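Local coordinates for Non-catalytic protein 1 (Piromyces equi, PDB 1WCU) that probably binds plant cell-wall polysaccharides such as mannan and cellulose as a non-catalytic carbohydrate-binding module of family 29, at residues Y58-I64 and I135-C141; V68-T72 and F95-S99. One frame throughout, in Å; residues are numbered along the deposited sequence.

Contact 1. Residues Y58-I64 and I135-C141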
ATOM      1  N   TYR A  58       8.015  -6.990   5.877  1.00  6.95           N
ATOM      2  CA  TYR A  58       6.921  -7.756   5.284  1.00  7.04           C
ATOM      3  C   TYR A  58       7.456  -9.074   4.747  1.00  7.53           C
ATOM      4  O   TYR A  58       6.919 -10.134   5.045  1.00  7.32           O
ATOM      5  CB  TYR A  58       6.269  -6.970   4.146  1.00  6.45           C
ATOM      6  CG  TYR A  58       5.346  -5.862   4.598  1.00  6.21           C
ATOM      7  CD1 TYR A  58       4.026  -6.128   4.906  1.00  7.20           C
ATOM      8  CD2 TYR A  58       5.770  -4.544   4.671  1.00  6.36           C
ATOM      9  CE1 TYR A  58       3.152  -5.126   5.291  1.00  7.06           C
ATOM     10  CE2 TYR A  58       4.913  -3.541   5.066  1.00  6.84           C
ATOM     11  CZ  TYR A  58       3.600  -3.829   5.384  1.00  7.01           C
ATOM     12  OH  TYR A  58       2.740  -2.807   5.757  1.00  7.72           O
ATOM     13  N   GLY A  59       8.505  -8.985   3.943  1.00  7.14           N
ATOM     14  CA  GLY A  59       9.111 -10.139   3.302  1.00  7.26           C
ATOM     15  C   GLY A  59      10.043  -9.692   2.211  1.00  7.26           C
ATOM     16  O   GLY A  59      10.329  -8.501   2.082  1.00  7.84           O
ATOM     17  N   LYS A  60      10.537 -10.651   1.437  1.00  7.96           N
ATOM     18  CA  LYS A  60      11.482 -10.414   0.349  1.00  9.00           C
ATOM     19  C   LYS A  60      10.776 -10.836  -0.928  1.00  8.86           C
ATOM     20  O   LYS A  60      10.399 -11.992  -1.084  1.00  9.39           O
ATOM     21  CB  LYS A  60      12.763 -11.213   0.582  1.00  9.60           C
ATOM     22  CG  LYS A  60      13.821 -11.029  -0.486  1.00  9.54           C
ATOM     23  CD  LYS A  60      15.136 -11.662  -0.071  1.00 12.57           C
ATOM     24  CE  LYS A  60      16.219 -11.435  -1.113  1.00 16.83           C
ATOM     25  NZ  LYS A  60      16.085 -12.333  -2.253  1.00 20.89           N
ATOM     26  N   GLY A  61      10.583  -9.899  -1.842  1.00  8.21           N
ATOM     27  CA  GLY A  61       9.702 -10.151  -2.986  1.00  8.57           C
ATOM     28  C   GLY A  61       8.261 -10.276  -2.528  1.00  8.47           C
ATOM     29  O   GLY A  61       7.876  -9.682  -1.525  1.00  9.23           O
ATOM     30  N   GLY A  62       7.471 -11.046  -3.262  1.00  8.28           N
ATOM     31  CA  GLY A  62       6.064 -11.260  -2.938  1.00  8.74           C
ATOM     32  C   GLY A  62       5.111 -10.415  -3.774  1.00  8.11           C
ATOM     33  O   GLY A  62       5.435  -9.994  -4.894  1.00  8.64           O
ATOM     34  N   CYS A  63       3.933 -10.174  -3.206  1.00  8.11           N
ATOM     35  CA  CYS A  63       2.851  -9.499  -3.911  1.00  8.00           C
ATOM     36  C   CYS A  63       2.149  -8.539  -2.976  1.00  8.05           C
ATOM     37  O   CYS A  63       1.850  -8.896  -1.828  1.00  7.75           O
ATOM     38  CB  CYS A  63       1.863 -10.526  -4.424  1.00  8.21           C
ATOM     39  SG  CYS A  63       0.592  -9.818  -5.538  1.00 10.62           S
ATOM     40  N   ILE A  64       1.883  -7.337  -3.468  1.00  7.95           N
ATOM     41  CA  ILE A  64       1.050  -6.373  -2.764  1.00  8.03           C
ATOM     42  C   ILE A  64      -0.293  -6.286  -3.490  1.00  7.79           C
ATOM     43  O   ILE A  64      -0.342  -5.973  -4.685  1.00  8.53           O
ATOM     44  CB  ILE A  64       1.728  -4.974  -2.705  1.00  8.14           C
ATOM     45  CG1 ILE A  64       3.012  -5.020  -1.859  1.00  8.03           C
ATOM     46  CG2 ILE A  64       0.776  -3.913  -2.154  1.00  9.03           C
ATOM     47  CD1 ILE A  64       3.958  -3.860  -2.068  1.00  8.30           C
ATOM     48  N   ILE A 135      -3.261  -5.980   1.483  1.00  8.39           N
ATOM     49  CA  ILE A 135      -2.773  -7.298   1.896  1.00  8.84           C
ATOM     50  C   ILE A 135      -1.450  -7.586   1.205  1.00  8.99           C
ATOM     51  O   ILE A 135      -1.345  -7.469  -0.008  1.00  9.41           O
ATOM     52  CB  ILE A 135      -3.773  -8.439   1.524  1.00  8.61           C
ATOM     53  CG1 ILE A 135      -5.142  -8.206   2.176  1.00  9.57           C
ATOM     54  CG2 ILE A 135      -3.204  -9.812   1.909  1.00  9.30           C
ATOM     55  CD1 ILE A 135      -6.251  -9.053   1.600  1.00 10.88           C
ATOM     56  N   TYR A 136      -0.444  -7.978   1.969  1.00  8.21           N
ATOM     57  CA  TYR A 136       0.826  -8.459   1.430  1.00  8.01           C
ATOM     58  C   TYR A 136       0.902  -9.985   1.508  1.00  7.94           C
ATOM     59  O   TYR A 136       0.538 -10.572   2.512  1.00  7.86           O
ATOM     60  CB  TYR A 136       1.998  -7.868   2.232  1.00  7.86           C
ATOM     61  CG  TYR A 136       3.310  -8.548   1.887  1.00  7.99           C
ATOM     62  CD1 TYR A 136       3.986  -8.244   0.701  1.00  8.15           C
ATOM     63  CD2 TYR A 136       3.849  -9.533   2.700  1.00  7.44           C
ATOM     64  CE1 TYR A 136       5.150  -8.886   0.345  1.00  8.44           C
ATOM     65  CE2 TYR A 136       5.046 -10.186   2.350  1.00  8.15           C
ATOM     66  CZ  TYR A 136       5.682  -9.866   1.179  1.00  7.09           C
ATOM     67  OH  TYR A 136       6.850 -10.516   0.823  1.00  7.88           O
ATOM     68  N   SER A 137       1.402 -10.605   0.450  1.00  7.13           N
ATOM     69  CA  SER A 137       1.649 -12.039   0.403  1.00  7.94           C
ATOM     70  C   SER A 137       3.115 -12.289   0.090  1.00  7.86           C
ATOM     71  O   SER A 137       3.692 -11.640  -0.780  1.00  7.86           O
ATOM     72  CB  SER A 137       0.805 -12.670  -0.698  1.00  8.45           C
ATOM     73  OG  SER A 137       1.108 -14.052  -0.830  1.00 10.48           O
ATOM     74  N   THR A 138       3.716 -13.265   0.771  1.00  8.63           N
ATOM     75  CA  THR A 138       5.063 -13.695   0.415  1.00  8.94           C
ATOM     76  C   THR A 138       5.088 -14.443  -0.915  1.00  8.76           C
ATOM     77  O   THR A 138       6.154 -14.616  -1.508  1.00  9.89           O
ATOM     78  CB  THR A 138       5.678 -14.626   1.478  1.00  9.51           C
ATOM     79  OG1 THR A 138       4.831 -15.753   1.672  1.00 10.91           O
ATOM     80  CG2 THR A 138       5.854 -13.877   2.807  1.00 10.16           C
ATOM     81  N   GLY A 139       3.916 -14.881  -1.370  1.00  9.33           N
ATOM     82  CA  GLY A 139       3.800 -15.657  -2.609  1.00  9.90           C
ATOM     83  C   GLY A 139       3.729 -14.769  -3.845  1.00 10.63           C
ATOM     84  O   GLY A 139       3.748 -13.550  -3.763  1.00 10.87           O
ATOM     85  N   SER A 140       3.639 -15.390  -5.012  1.00 11.88           N
ATOM     86  CA  SER A 140       3.576 -14.623  -6.242  1.00 11.53           C
ATOM     87  C   SER A 140       2.180 -14.054  -6.441  1.00 11.73           C
ATOM     88  O   SER A 140       1.187 -14.557  -5.920  1.00 11.19           O
ATOM     89  CB  SER A 140       3.936 -15.516  -7.408  1.00 12.80           C
ATOM     90  OG  SER A 140       2.918 -16.442  -7.614  1.00 15.32           O
ATOM     91  N   CYS A 141       2.090 -12.983  -7.216  1.00 11.04           N
ATOM     92  CA  CYS A 141       0.778 -12.443  -7.523  1.00 11.85           C
ATOM     93  C   CYS A 141      -0.081 -13.424  -8.310  1.00 12.27           C
ATOM     94  O   CYS A 141      -1.278 -13.431  -8.127  1.00 12.04           O
ATOM     95  CB  CYS A 141       0.884 -11.126  -8.291  1.00 10.78           C
ATOM     96  SG  CYS A 141       1.568  -9.736  -7.365  1.00 10.79           S
TER
HETATM   97  O   HOH W   1       8.532 -13.961  -0.489  1.00 11.92           O
HETATM   98  O   HOH W   2       4.919 -11.542  -7.405  0.50  9.11           O
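One face of the Tyr136 ring receives Tyr58: its CB stands 3.9 Å from the ring centroid and 14° off the normal, a CH-pi contact, and its ring turns an edge to the same face in an offset edge-to-face pair (planes at 60°). At the rim, Gly61 O lies in the ring plane and Ile64 CG1 comes near it. With CG anti to the backbone N (chi1 169°), the ring extends along to Gly61, and Tyr136 OH donates to Gly61 O at 2.7 Å from above that carbonyl's plane. Gly59 and Gly62 border the hydroxyl; a CB on either would collide with it. A leucine in place of Tyr136 would probably leave Gly61 O without this donor and open a gap beside Tyr58. In one sheet of the beta-sandwich, Cys63 and Ser137 form an antiparallel hydrogen-bonded pair, with Cys63 N to Ser137 O at 2.8 Å and Ser137 N to Cys63 O at 2.9 Å. Beside it the Cys63 SG to Cys141 SG disulfide (2.1 Å) ties the chain following strand 129-137 to strand 62-70. Phe114 meets both tyrosine rings, and strand 62-70 continues between strands 129-137 and 101-109, bonded to the latter through Gly62 and Ile64.

Contact 2. Residues V68-T72 and F95-S99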
ATOM      1  N   VAL A  68      -8.598   0.132  -4.737  1.00  7.55           N
ATOM      2  CA  VAL A  68      -8.577   1.598  -4.728  1.00  7.90           C
ATOM      3  C   VAL A  68      -9.803   2.140  -5.457  1.00  7.95           C
ATOM      4  O   VAL A  68     -10.202   1.594  -6.494  1.00  8.51           O
ATOM      5  CB  VAL A  68      -7.327   2.152  -5.427  1.00  8.30           C
ATOM      6  CG1 VAL A  68      -7.261   3.673  -5.277  1.00  8.62           C
ATOM      7  CG2 VAL A  68      -6.076   1.508  -4.856  1.00  9.25           C
ATOM      8  N   LYS A  69     -10.384   3.220  -4.915  1.00  7.84           N
ATOM      9  CA  LYS A  69     -11.438   4.012  -5.553  1.00  8.51           C
ATOM     10  C   LYS A  69     -10.988   5.449  -5.443  1.00  7.73           C
ATOM     11  O   LYS A  69     -10.695   5.920  -4.348  1.00  7.93           O
ATOM     12  CB  LYS A  69     -12.776   3.814  -4.827  1.00  8.89           C
ATOM     13  CG  LYS A  69     -13.883   4.722  -5.340  1.00  9.23           C
ATOM     14  CD  LYS A  69     -15.196   4.475  -4.614  1.00 11.21           C
ATOM     15  CE  LYS A  69     -15.205   4.991  -3.228  1.00 14.93           C
ATOM     16  NZ  LYS A  69     -16.567   4.810  -2.608  1.00 18.45           N
ATOM     17  N   THR A  70     -10.923   6.163  -6.561  1.00  7.89           N
ATOM     18  CA  THR A  70     -10.433   7.543  -6.549  1.00  8.07           C
ATOM     19  C   THR A  70     -10.650   8.244  -7.879  1.00  8.08           C
ATOM     20  O   THR A  70     -10.729   7.593  -8.924  1.00  8.16           O
ATOM     21  CB  THR A  70      -8.903   7.582  -6.205  1.00  8.08           C
ATOM     22  OG1 THR A  70      -8.481   8.943  -6.017  1.00  7.83           O
ATOM     23  CG2 THR A  70      -8.065   6.945  -7.286  1.00  7.68           C
ATOM     24  N   GLU A  71     -10.689   9.577  -7.827  1.00  8.98           N
ATOM     25  CA  GLU A  71     -10.697  10.416  -9.024  1.00  9.92           C
ATOM     26  C   GLU A  71      -9.305  10.895  -9.456  1.00 10.15           C
ATOM     27  O   GLU A  71      -9.158  11.541 -10.493  1.00 11.70           O
ATOM     28  CB  GLU A  71     -11.624  11.615  -8.815  1.00 10.47           C
ATOM     29  CG  GLU A  71     -13.095  11.269  -8.711  0.50 11.04           C
ATOM     30  CD  GLU A  71     -13.942  12.521  -8.636  0.50 12.58           C
ATOM     31  OE1 GLU A  71     -14.172  13.143  -9.695  0.50 16.88           O
ATOM     32  OE2 GLU A  71     -14.338  12.900  -7.515  0.50 15.16           O
ATOM     33  N   THR A  72      -8.271  10.594  -8.669  1.00  8.79           N
ATOM     34  CA  THR A  72      -6.909  10.904  -9.061  1.00  9.33           C
ATOM     35  C   THR A  72      -6.180   9.600  -9.478  1.00  8.83           C
ATOM     36  O   THR A  72      -6.812   8.641  -9.909  1.00  9.36           O
ATOM     37  CB  THR A  72      -6.183  11.749  -7.973  1.00  9.47           C
ATOM     38  OG1 THR A  72      -4.935  12.241  -8.484  1.00 10.05           O
ATOM     39  CG2 THR A  72      -5.943  10.971  -6.669  1.00  9.19           C
ATOM     40  N   PHE A  95      -1.734   3.152  -9.812  1.00  9.07           N
ATOM     41  CA  PHE A  95      -3.191   3.055  -9.772  1.00  8.79           C
ATOM     42  C   PHE A  95      -3.740   4.208 -10.592  1.00  8.61           C
ATOM     43  O   PHE A  95      -3.043   5.197 -10.821  1.00  9.16           O
ATOM     44  CB  PHE A  95      -3.764   3.054  -8.336  1.00  8.95           C
ATOM     45  CG  PHE A  95      -3.459   4.289  -7.556  1.00  8.54           C
ATOM     46  CD1 PHE A  95      -2.268   4.395  -6.850  1.00  9.17           C
ATOM     47  CD2 PHE A  95      -4.333   5.360  -7.539  1.00 10.27           C
ATOM     48  CE1 PHE A  95      -1.970   5.521  -6.150  1.00  9.04           C
ATOM     49  CE2 PHE A  95      -4.032   6.503  -6.831  1.00  8.25           C
ATOM     50  CZ  PHE A  95      -2.849   6.584  -6.125  1.00  8.82           C
ATOM     51  N   ARG A  96      -4.996   4.067 -10.999  1.00  7.95           N
ATOM     52  CA  ARG A  96      -5.645   5.058 -11.875  1.00  7.98           C
ATOM     53  C   ARG A  96      -7.044   5.384 -11.351  1.00  7.94           C
ATOM     54  O   ARG A  96      -7.473   4.839 -10.341  1.00  8.30           O
ATOM     55  CB  ARG A  96      -5.642   4.584 -13.329  1.00  8.61           C
ATOM     56  CG  ARG A  96      -6.078   3.149 -13.556  1.00  8.18           C
ATOM     57  CD  ARG A  96      -7.566   2.938 -13.355  1.00  7.80           C
ATOM     58  NE  ARG A  96      -7.954   1.564 -13.718  1.00  7.19           N
ATOM     59  CZ  ARG A  96      -9.217   1.165 -13.844  1.00  8.67           C
ATOM     60  NH1 ARG A  96     -10.213   2.022 -13.671  1.00  9.58           N
ATOM     61  NH2 ARG A  96      -9.495  -0.095 -14.178  1.00  8.99           N
ATOM     62  N   SER A  97      -7.763   6.274 -12.021  1.00  8.19           N
ATOM     63  CA  SER A  97      -9.083   6.684 -11.528  1.00  8.95           C
ATOM     64  C   SER A  97     -10.085   5.560 -11.731  1.00  9.07           C
ATOM     65  O   SER A  97     -10.072   4.863 -12.759  1.00  9.19           O
ATOM     66  CB  SER A  97      -9.577   7.998 -12.193  1.00 10.11           C
ATOM     67  OG  SER A  97      -8.519   8.937 -12.084  0.50  9.26           O
ATOM     68  N   SER A  98     -10.955   5.390 -10.746  1.00  8.61           N
ATOM     69  CA  SER A  98     -12.062   4.451 -10.855  1.00  9.38           C
ATOM     70  C   SER A  98     -13.233   4.886 -10.029  1.00  9.79           C
ATOM     71  O   SER A  98     -13.067   5.396  -8.931  1.00 10.19           O
ATOM     72  CB  SER A  98     -11.646   3.041 -10.472  1.00  9.37           C
ATOM     73  OG  SER A  98     -11.278   2.922  -9.103  1.00  9.67           O
ATOM     74  N   SER A  99     -14.425   4.682 -10.588  1.00 10.35           N
ATOM     75  CA  SER A  99     -15.678   5.049  -9.949  1.00 11.38           C
ATOM     76  C   SER A  99     -16.012   4.193  -8.718  1.00 11.57           C
ATOM     77  O   SER A  99     -16.624   4.688  -7.747  1.00 13.31           O
ATOM     78  CB  SER A  99     -16.787   5.027 -11.036  1.00 12.43           C
ATOM     79  OG  SER A  99     -16.681   6.283 -11.679  0.50 14.64           O
TER
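Thr70 and Ser98 form an antiparallel hydrogen-bonded pair that joins the two sheets of the beta-sandwich, which has the jelly-roll fold of family 29 modules. Thr70 ends strand 62-70 of one sheet; Ser98 ends strand 90-98, an outermost strand of the other, just before the chain turns a corner at Ser99 and enters strand 101-109. The evidence for pairing is two backbone bonds of unequal length. Ser98 N reaches Thr70 O at 2.9 Å with an N-H...O angle of 153°, whereas the return bond from Thr70 N to Ser98 O stretches to 3.3 Å. On the buried side, Phe95 supplies the apolar part. Its CG sits between the backbone N and the carbonyl carbon (chi1 61°), which brings CD2 within 4.1 Å of Val68 CG1. Thr70 CG2 approaches the same ring at its edge, near the ring plane, also 4.1 Å from Phe95 CD2. Both side chains cross Phe95 at about a right angle, and Ile129 of strand 129-137 packs against all three. At the outer end, Ser97 OG donates to Thr72 O at 2.8 Å, coming from above the carbonyl plane; Ser97 is modelled in two conformers, which leaves this bond doubtful. Lys69 runs its CG and CD past the Ser98 and Ser99 carbonyls, with Lys69 CD 3.4 Å from Ser99 O, before its end leads away to a salt bridge with Asp33 and a cation-pi contact with Tyr130. Ser98 OG has its stronger partner in Asp100 O, beyond the corner. The chain leaving Thr70 is bent into an ST turn: with OG1 anti to its own N, the threonine hydroxyl, already bonded to Pro128 O, accepts from Thr72 N at 3.1 Å in a nearly straight bond of 169°.

The two contacts use opposite ends of strand 62-70, and their centres lie about 23 Å apart. Along the chain the order is 58-64, 68-72, 95-99, 135-141, so contact 2 closes between the two halves of contact 1. They touch each other only through the continuity of that strand. Contact 1 works within one antiparallel sheet, where strands 62-70 and 129-137 are neighbours, and adds a covalent tie. Contact 2 instead carries the far end of the same strand to strand 90-98, at the border of the second sheet. Strand 62-70 therefore pairs inside its own sheet near both ends, and at its far end also reaches the second sheet.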